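Local coordinates for protein SPI-1 type 3 secretion system secretin (Salmonella enterica subsp. enterica serovar Typhimurium, PDB 4G08) that forms an oligomeric ring with a central pore in the outer membrane, as the secretin of the type III secretion injectisome that delivers effector proteins into host cells, at residues F26-M30 against L61-L65; I80-D84 against G132-Y136; F103-L107 against M139-A144. One frame throughout, in Å; residues are numbered along the deposited sequence.

Contact 1 of 3, residues F26-M30 against L61-L65; sequences FFDAM and LLEKL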
loop_
_atom_site.group_PDB
_atom_site.type_symbol
_atom_site.label_atom_id
_atom_site.label_comp_id
_atom_site.label_asym_id
_atom_site.label_seq_id
_atom_site.Cartn_x
_atom_site.Cartn_y
_atom_site.Cartn_z
ATOM N N PHE A 26 -18.124 3.629 -5.100
ATOM C CA PHE A 26 -18.136 3.466 -3.660
ATOM C C PHE A 26 -17.015 4.254 -2.995
ATOM O O PHE A 26 -17.253 5.016 -2.059
ATOM C CB PHE A 26 -18.011 1.996 -3.305
ATOM C CG PHE A 26 -17.910 1.746 -1.841
ATOM C CD1 PHE A 26 -19.036 1.791 -1.044
ATOM C CD2 PHE A 26 -16.678 1.610 -1.248
ATOM C CE1 PHE A 26 -18.934 1.629 0.320
ATOM C CE2 PHE A 26 -16.572 1.403 0.104
ATOM C CZ PHE A 26 -17.700 1.437 0.891
ATOM N N PHE A 27 -15.790 4.084 -3.475
ATOM C CA PHE A 27 -14.671 4.788 -2.860
ATOM C C PHE A 27 -14.668 6.279 -3.130
ATOM O O PHE A 27 -14.259 7.052 -2.268
ATOM C CB PHE A 27 -13.341 4.182 -3.268
ATOM C CG PHE A 27 -13.040 2.910 -2.570
ATOM C CD1 PHE A 27 -13.007 2.856 -1.193
ATOM C CD2 PHE A 27 -12.956 1.738 -3.283
ATOM C CE1 PHE A 27 -12.810 1.659 -0.544
ATOM C CE2 PHE A 27 -12.771 0.535 -2.642
ATOM C CZ PHE A 27 -12.685 0.496 -1.270
ATOM N N ASP A 28 -15.278 6.700 -4.231
ATOM C CA ASP A 28 -15.537 8.121 -4.424
ATOM C C ASP A 28 -16.441 8.648 -3.324
ATOM O O ASP A 28 -16.211 9.730 -2.786
ATOM C CB ASP A 28 -16.173 8.392 -5.783
ATOM C CG ASP A 28 -15.153 8.431 -6.898
ATOM O OD1 ASP A 28 -13.941 8.443 -6.600
ATOM O OD2 ASP A 28 -15.562 8.393 -8.077
ATOM N N ALA A 29 -17.439 7.856 -2.954
ATOM C CA ALA A 29 -18.356 8.242 -1.891
ATOM C C ALA A 29 -17.627 8.361 -0.559
ATOM O O ALA A 29 -17.824 9.322 0.183
ATOM C CB ALA A 29 -19.488 7.240 -1.785
ATOM N N MET A 30 -16.743 7.414 -0.284
ATOM C CA MET A 30 -15.950 7.462 0.936
ATOM C C MET A 30 -15.074 8.714 0.995
ATOM O O MET A 30 -14.834 9.271 2.067
ATOM C CB MET A 30 -15.074 6.222 1.053
ATOM C CG MET A 30 -13.928 6.451 2.014
ATOM S SD MET A 30 -12.743 5.103 2.089
ATOM C CE MET A 30 -13.857 3.814 2.614
ATOM N N LEU A 61 -12.586 0.834 7.775
ATOM C CA LEU A 61 -13.407 0.270 6.714
ATOM C C LEU A 61 -12.552 -0.251 5.574
ATOM O O LEU A 61 -12.817 -1.315 5.019
ATOM C CB LEU A 61 -14.367 1.321 6.181
ATOM C CG LEU A 61 -15.384 0.744 5.208
ATOM C CD1 LEU A 61 -16.104 -0.429 5.840
ATOM C CD2 LEU A 61 -16.367 1.813 4.782
ATOM N N LEU A 62 -11.552 0.529 5.193
ATOM C CA LEU A 62 -10.638 0.115 4.148
ATOM C C LEU A 62 -9.962 -1.196 4.491
ATOM O O LEU A 62 -9.751 -2.039 3.619
ATOM C CB LEU A 62 -9.583 1.181 3.928
ATOM C CG LEU A 62 -9.992 2.243 2.922
ATOM C CD1 LEU A 62 -9.028 3.400 3.009
ATOM C CD2 LEU A 62 -9.987 1.668 1.523
ATOM N N GLU A 63 -9.536 -1.337 5.739
ATOM C CA GLU A 63 -8.880 -2.564 6.146
ATOM C C GLU A 63 -9.836 -3.738 6.066
ATOM O O GLU A 63 -9.478 -4.803 5.578
ATOM C CB GLU A 63 -8.322 -2.442 7.556
ATOM C CG GLU A 63 -7.213 -1.420 7.671
ATOM C CD GLU A 63 -5.850 -2.053 7.874
ATOM O OE1 GLU A 63 -4.841 -1.318 7.798
ATOM O OE2 GLU A 63 -5.785 -3.270 8.158
ATOM N N LYS A 64 -11.065 -3.543 6.526
ATOM C CA LYS A 64 -12.022 -4.632 6.522
ATOM C C LYS A 64 -12.425 -5.020 5.103
ATOM O O LYS A 64 -12.459 -6.203 4.756
ATOM C CB LYS A 64 -13.257 -4.246 7.316
ATOM C CG LYS A 64 -14.118 -5.441 7.645
ATOM C CD LYS A 64 -15.205 -5.076 8.624
ATOM C CE LYS A 64 -16.479 -4.769 7.873
ATOM N NZ LYS A 64 -17.653 -4.731 8.779
ATOM N N LEU A 65 -12.725 -4.028 4.277
ATOM C CA LEU A 65 -13.127 -4.312 2.905
ATOM C C LEU A 65 -11.989 -4.935 2.115
ATOM O O LEU A 65 -12.219 -5.692 1.175
ATOM C CB LEU A 65 -13.612 -3.051 2.199
ATOM C CG LEU A 65 -14.921 -2.489 2.739
ATOM C CD1 LEU A 65 -15.342 -1.254 1.967
ATOM C CD2 LEU A 65 -16.016 -3.540 2.718
#
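F26 and F27 of helix 23-30 meet L65 and L62 of helix 58-69 in the tight half of this contact between helices 23-30 and 58-69 of the N0 domain, in the periplasmic part of the secretin. The short segments run nearly antiparallel, at 161°, but their axes come no closer than 13.1 Å, a wide separation that phenylalanine, methionine and leucine are long enough to fill. F26 carries its CG anti to the backbone N (chi1 176°), which sends the ring straight out toward the other helix, and its CE2 stands 3.5 Å from L65 CD1 as the two side chains approach from opposite directions. F27 reaches across more slantwise, putting CE1 3.5 Å from L62 CD2. The two phenyl rings also support each other: CE1 of F27 lies at the edge of the F26 ring, while CD2 of F26 sits over the centre of the F27 ring, which probably helps to fix their tilt.

Toward M30 and L61 the fit is looser. The methionine chain extends and then bends at its last torsion, so that SD passes 4.1 Å from L62 CG and CE ends 3.9 Å from L61 CD2; this flexible, unbranched side chain suits an irregular gap between branched leucines. L61 CD2 also lies near the plane of the F26 ring, 4.1 Å from CZ at its edge. L61 is the one partly exposed member here, whereas the other five touching residues are buried.

Around this apolar layer, F55 lies against both M30 and L61, I49 of strand 48-50 touches F26 and L65, and F53 meets the F26 ring edge-to-face. F27 rests on L71 and L62 on W73, both of strand 71-75, and both side chains reach I82 of strand 80-84, joining the helix pair to the mixed sheet.

Contact 2 of 3, residues I80-D84 against G132-Y136; sequences IYIYD and GPPVY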
loop_
_atom_site.group_PDB
_atom_site.type_symbol
_atom_site.label_atom_id
_atom_site.label_comp_id
_atom_site.label_asym_id
_atom_site.label_seq_id
_atom_site.Cartn_x
_atom_site.Cartn_y
_atom_site.Cartn_z
ATOM N N ILE A 80 -4.912 8.198 -1.487
ATOM C CA ILE A 80 -5.148 6.799 -1.156
ATOM C C ILE A 80 -5.269 5.981 -2.436
ATOM O O ILE A 80 -6.019 6.342 -3.345
ATOM C CB ILE A 80 -6.430 6.627 -0.322
ATOM C CG1 ILE A 80 -6.291 7.361 1.012
ATOM C CG2 ILE A 80 -6.724 5.153 -0.087
ATOM C CD1 ILE A 80 -7.545 7.337 1.859
ATOM N N TYR A 81 -4.501 4.909 -2.530
ATOM C CA TYR A 81 -4.493 4.051 -3.704
ATOM C C TYR A 81 -5.099 2.715 -3.345
ATOM O O TYR A 81 -4.744 2.116 -2.401
ATOM C CB TYR A 81 -3.071 3.842 -4.251
ATOM C CG TYR A 81 -2.325 5.101 -4.571
ATOM C CD1 TYR A 81 -1.777 5.857 -3.570
ATOM C CD2 TYR A 81 -2.132 5.517 -5.857
ATOM C CE1 TYR A 81 -1.119 6.971 -3.827
ATOM C CE2 TYR A 81 -1.452 6.659 -6.109
ATOM C CZ TYR A 81 -0.951 7.379 -5.088
ATOM O OH TYR A 81 -0.240 8.532 -5.281
ATOM N N ILE A 82 -6.013 2.269 -4.166
ATOM C CA ILE A 82 -6.695 0.997 -3.975
ATOM C C ILE A 82 -6.529 0.114 -5.208
ATOM O O ILE A 82 -6.729 0.555 -6.340
ATOM C CB ILE A 82 -8.193 1.204 -3.689
ATOM C CG1 ILE A 82 -8.370 2.000 -2.392
ATOM C CG2 ILE A 82 -8.906 -0.138 -3.584
ATOM C CD1 ILE A 82 -9.730 2.639 -2.246
ATOM N N TYR A 83 -6.095 -1.118 -4.969
ATOM C CA TYR A 83 -5.879 -2.095 -6.030
ATOM C C TYR A 83 -6.594 -3.385 -5.694
ATOM O O TYR A 83 -6.789 -3.699 -4.525
ATOM C CB TYR A 83 -4.397 -2.427 -6.174
ATOM C CG TYR A 83 -3.511 -1.247 -6.424
ATOM C CD1 TYR A 83 -2.964 -0.549 -5.365
ATOM C CD2 TYR A 83 -3.041 -0.979 -7.700
ATOM C CE1 TYR A 83 -2.081 0.477 -5.573
ATOM C CE2 TYR A 83 -2.130 0.027 -7.917
ATOM C CZ TYR A 83 -1.655 0.751 -6.845
ATOM O OH TYR A 83 -0.735 1.750 -7.028
ATOM N N ASP A 84 -6.780 -4.216 -6.714
ATOM C CA ASP A 84 -7.177 -5.604 -6.531
ATOM C C ASP A 84 -5.985 -6.380 -6.001
ATOM O O ASP A 84 -4.850 -6.108 -6.376
ATOM C CB ASP A 84 -7.629 -6.190 -7.874
ATOM C CG ASP A 84 -8.312 -7.536 -7.727
ATOM O OD1 ASP A 84 -9.501 -7.556 -7.327
ATOM O OD2 ASP A 84 -7.765 -8.532 -8.246
ATOM N N GLY A 132 3.269 -5.918 -2.096
ATOM C CA GLY A 132 2.224 -4.974 -1.766
ATOM C C GLY A 132 1.809 -4.146 -2.950
ATOM O O GLY A 132 2.131 -4.471 -4.091
ATOM N N PRO A 133 1.123 -3.040 -2.677
ATOM C CA PRO A 133 0.633 -2.190 -3.747
ATOM C C PRO A 133 1.779 -1.677 -4.592
ATOM O O PRO A 133 2.815 -1.287 -4.063
ATOM C CB PRO A 133 -0.029 -1.030 -3.009
ATOM C CG PRO A 133 -0.337 -1.539 -1.656
ATOM C CD PRO A 133 0.585 -2.675 -1.358
ATOM N N PRO A 134 1.564 -1.587 -5.904
ATOM C CA PRO A 134 2.627 -1.161 -6.785
ATOM C C PRO A 134 3.242 0.177 -6.393
ATOM O O PRO A 134 4.464 0.305 -6.325
ATOM C CB PRO A 134 1.923 -1.060 -8.131
ATOM C CG PRO A 134 0.890 -2.126 -8.072
ATOM C CD PRO A 134 0.465 -2.236 -6.637
ATOM N N VAL A 135 2.418 1.150 -6.051
ATOM C CA VAL A 135 2.957 2.441 -5.679
ATOM C C VAL A 135 3.873 2.344 -4.451
ATOM O O VAL A 135 4.877 3.053 -4.356
ATOM C CB VAL A 135 1.841 3.435 -5.391
ATOM C CG1 VAL A 135 1.043 2.961 -4.197
ATOM C CG2 VAL A 135 2.432 4.805 -5.142
ATOM N N TYR A 136 3.553 1.435 -3.537
ATOM C CA TYR A 136 4.378 1.214 -2.344
ATOM C C TYR A 136 5.698 0.528 -2.682
ATOM O O TYR A 136 6.772 0.964 -2.259
ATOM C CB TYR A 136 3.602 0.376 -1.333
ATOM C CG TYR A 136 4.375 0.040 -0.091
ATOM C CD1 TYR A 136 4.707 1.016 0.832
ATOM C CD2 TYR A 136 4.658 -1.275 0.216
ATOM C CE1 TYR A 136 5.407 0.698 1.972
ATOM C CE2 TYR A 136 5.320 -1.606 1.364
ATOM C CZ TYR A 136 5.701 -0.619 2.230
ATOM O OH TYR A 136 6.283 -0.986 3.419
#
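The ring of Y83 has P134 CD over the centre of one face, with P133 CB approaching it obliquely, and the ring of Y81 takes V135 CG1 over a face, displaced toward the rim. These rings form an interdomain contact: strand 80-84 belongs to the N0 domain, while P133 caps and P134 begins helix 134-150 of the secretin short domain. Contact between P134 and Y83 is a CH-pi interaction, with CD 3.6 Å from the ring centroid and only 10° off the normal. Proline suits the place twice over: its CD, bonded to the amide nitrogen, carries slightly polarised hydrogens that favour an aromatic face, and in the first turn of a helix its missing N-H costs no helical bond. P133, at the N-cap position, sets CB 3.6 Å from Y83 CE1.

V135 CG1 makes a longer CH-pi contact, 4.3 Å from the centroid of the Y81 ring. It lies between the backbone N and the carbonyl carbon (chi1 64°), a rotation that turns it toward both tyrosines. The Y81 hydroxyl is held within its own domain by D76 OD2. Y83, by contrast, uses its hydroxyl across the contact: V135 N, in the helix's first turn, gives Y83 OH a weak hydrogen bond of 3.4 Å, bent to 144° at the hydrogen.

Contact 3 of 3, residues F103-L107 against M139-A144; sequences FNNFL and MVVNAA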
loop_
_atom_site.group_PDB
_atom_site.type_symbol
_atom_site.label_atom_id
_atom_site.label_comp_id
_atom_site.label_asym_id
_atom_site.label_seq_id
_atom_site.Cartn_x
_atom_site.Cartn_y
_atom_site.Cartn_z
ATOM N N PHE A 103 17.598 0.106 7.263
ATOM C CA PHE A 103 16.732 0.472 6.151
ATOM C C PHE A 103 15.258 0.503 6.551
ATOM O O PHE A 103 14.558 1.484 6.307
ATOM C CB PHE A 103 16.937 -0.497 4.998
ATOM C CG PHE A 103 16.116 -0.175 3.801
ATOM C CD1 PHE A 103 16.290 1.025 3.142
ATOM C CD2 PHE A 103 15.091 -1.008 3.413
ATOM C CE1 PHE A 103 15.515 1.345 2.055
ATOM C CE2 PHE A 103 14.278 -0.672 2.358
ATOM C CZ PHE A 103 14.494 0.505 1.675
ATOM N N ASN A 104 14.852 -0.493 7.326
ATOM C CA ASN A 104 13.518 -0.535 7.902
ATOM C C ASN A 104 13.216 0.718 8.697
ATOM O O ASN A 104 12.169 1.340 8.525
ATOM C CB ASN A 104 13.412 -1.723 8.842
ATOM C CG ASN A 104 12.610 -2.854 8.257
ATOM O OD1 ASN A 104 11.436 -2.697 7.920
ATOM N ND2 ASN A 104 13.208 -4.033 8.238
ATOM N N ASN A 105 14.091 1.031 9.642
ATOM C CA ASN A 105 13.891 2.209 10.468
ATOM C C ASN A 105 13.814 3.463 9.633
ATOM O O ASN A 105 13.024 4.359 9.915
ATOM C CB ASN A 105 15.014 2.346 11.473
ATOM C CG ASN A 105 14.951 1.291 12.539
ATOM O OD1 ASN A 105 13.937 0.612 12.695
ATOM N ND2 ASN A 105 16.060 1.089 13.232
ATOM N N PHE A 106 14.592 3.500 8.566
ATOM C CA PHE A 106 14.587 4.649 7.698
ATOM C C PHE A 106 13.213 4.822 7.057
ATOM O O PHE A 106 12.667 5.926 7.031
ATOM C CB PHE A 106 15.656 4.483 6.632
ATOM C CG PHE A 106 15.589 5.506 5.556
ATOM C CD1 PHE A 106 15.938 6.818 5.813
ATOM C CD2 PHE A 106 15.055 5.189 4.333
ATOM C CE1 PHE A 106 15.861 7.774 4.828
ATOM C CE2 PHE A 106 14.944 6.144 3.349
ATOM C CZ PHE A 106 15.346 7.440 3.596
ATOM N N LEU A 107 12.632 3.726 6.578
ATOM C CA LEU A 107 11.303 3.794 5.983
ATOM C C LEU A 107 10.284 4.224 7.022
ATOM O O LEU A 107 9.306 4.897 6.697
ATOM C CB LEU A 107 10.887 2.446 5.412
ATOM C CG LEU A 107 11.727 1.936 4.252
ATOM C CD1 LEU A 107 11.155 0.612 3.793
ATOM C CD2 LEU A 107 11.728 2.946 3.119
ATOM N N MET A 139 8.243 2.632 -4.368
ATOM C CA MET A 139 8.918 3.449 -3.385
ATOM C C MET A 139 9.983 2.647 -2.655
ATOM O O MET A 139 11.097 3.122 -2.457
ATOM C CB MET A 139 7.898 3.993 -2.395
ATOM C CG MET A 139 8.450 4.999 -1.406
ATOM S SD MET A 139 9.048 4.229 0.103
ATOM C CE MET A 139 7.569 3.354 0.576
ATOM N N VAL A 140 9.665 1.420 -2.261
ATOM C CA VAL A 140 10.615 0.665 -1.454
ATOM C C VAL A 140 11.857 0.340 -2.265
ATOM O O VAL A 140 12.984 0.488 -1.798
ATOM C CB VAL A 140 10.013 -0.637 -0.917
ATOM C CG1 VAL A 140 11.113 -1.484 -0.316
ATOM C CG2 VAL A 140 8.952 -0.336 0.123
ATOM N N VAL A 141 11.640 -0.046 -3.510
ATOM C CA VAL A 141 12.729 -0.333 -4.416
ATOM C C VAL A 141 13.587 0.899 -4.670
ATOM O O VAL A 141 14.814 0.820 -4.629
ATOM C CB VAL A 141 12.171 -0.837 -5.744
ATOM C CG1 VAL A 141 13.265 -0.895 -6.792
ATOM C CG2 VAL A 141 11.538 -2.199 -5.542
ATOM N N ASN A 142 12.962 2.032 -4.968
ATOM C CA ASN A 142 13.747 3.244 -5.143
ATOM C C ASN A 142 14.527 3.566 -3.885
ATOM O O ASN A 142 15.680 3.973 -3.976
ATOM C CB ASN A 142 12.902 4.445 -5.558
ATOM C CG ASN A 142 13.731 5.707 -5.718
ATOM O OD1 ASN A 142 14.674 5.749 -6.514
ATOM N ND2 ASN A 142 13.479 6.688 -4.860
ATOM N N ALA A 143 13.887 3.480 -2.728
ATOM C CA ALA A 143 14.570 3.858 -1.505
ATOM C C ALA A 143 15.775 2.960 -1.270
ATOM O O ALA A 143 16.848 3.435 -0.906
ATOM C CB ALA A 143 13.629 3.799 -0.323
ATOM N N ALA A 144 15.612 1.666 -1.507
ATOM C CA ALA A 144 16.709 0.738 -1.297
ATOM C C ALA A 144 17.834 1.009 -2.285
ATOM O O ALA A 144 19.012 0.940 -1.932
ATOM C CB ALA A 144 16.226 -0.693 -1.427
#
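Helices 100-109 and 134-150, the helical layer of the secretin short domain, meet where the ring of F103 lies against the backbone of A143 and A144. With CG anti to the backbone N (chi1 -178°), F103 points across the gap and brings the far end of its ring, CE1 and CZ, onto the other helix: F103 CZ is 3.6 Å from A144 N and 3.7 Å from A144 CB. On the same ring, F103 CE1 lies 3.7 Å from A143 C. Alanine suits both positions, because its single methyl lets a large ring come down to the main chain. V140 O lies near the plane of the F103 ring at its edge, 3.8 Å from CZ. This oxygen already accepts the helical bond from A144 N, and it faces ring hydrogens that are probably slightly positive.

The short segments cross at 122°, with their axes 11.3 Å apart at closest. They belong to a beta-alpha-beta-beta-alpha unit, in which strands 89-94, 120-121 and 127-132 form an antiparallel sheet; V93 of that sheet receives V141 and A144. The same order of strands and helices is found in the ring-building motif of secretion-system proteins.

One turn after F103, L107 fills the other half of the contact. Its CG stands over one face of the F103 ring, offset toward the rim. From there the branches part: CD2 reaches A143 CB at 4.0 Å and M139 SD at 4.2 Å, and CD1 lies more loosely against V140 CG2, 4.4 Å away. M139 is partly exposed, and the end of its pliant thioether chain comes nearer to L107 than its start would suggest; it also touches L112. M147 of helix 134-150 also touches F103 and F106, and L95 and L119 border the F103 ring from neighbouring loops.

Overall arrangement
Contacts 1 and 3 are buried helix pairs, one in each domain, their centres about 27 Å apart on opposite sides of the chain's centre; contact 2 lies between them at the junction, nearer the surface. Strand 80-84 connects the first two: I82 packs under F27 and L62 of contact 1, while Y81 and Y83 serve contact 2. Helix 134-150 connects the other two, its first turn meeting N0 and its middle meeting helix 100-109. The chemistry follows the place. Contact 1 joins long side chains across a wide gap, contact 3 sets a ring on alanine backbone, and contact 2 uses tyrosines and prolines, with CH-pi contacts and one weak hydrogen bond.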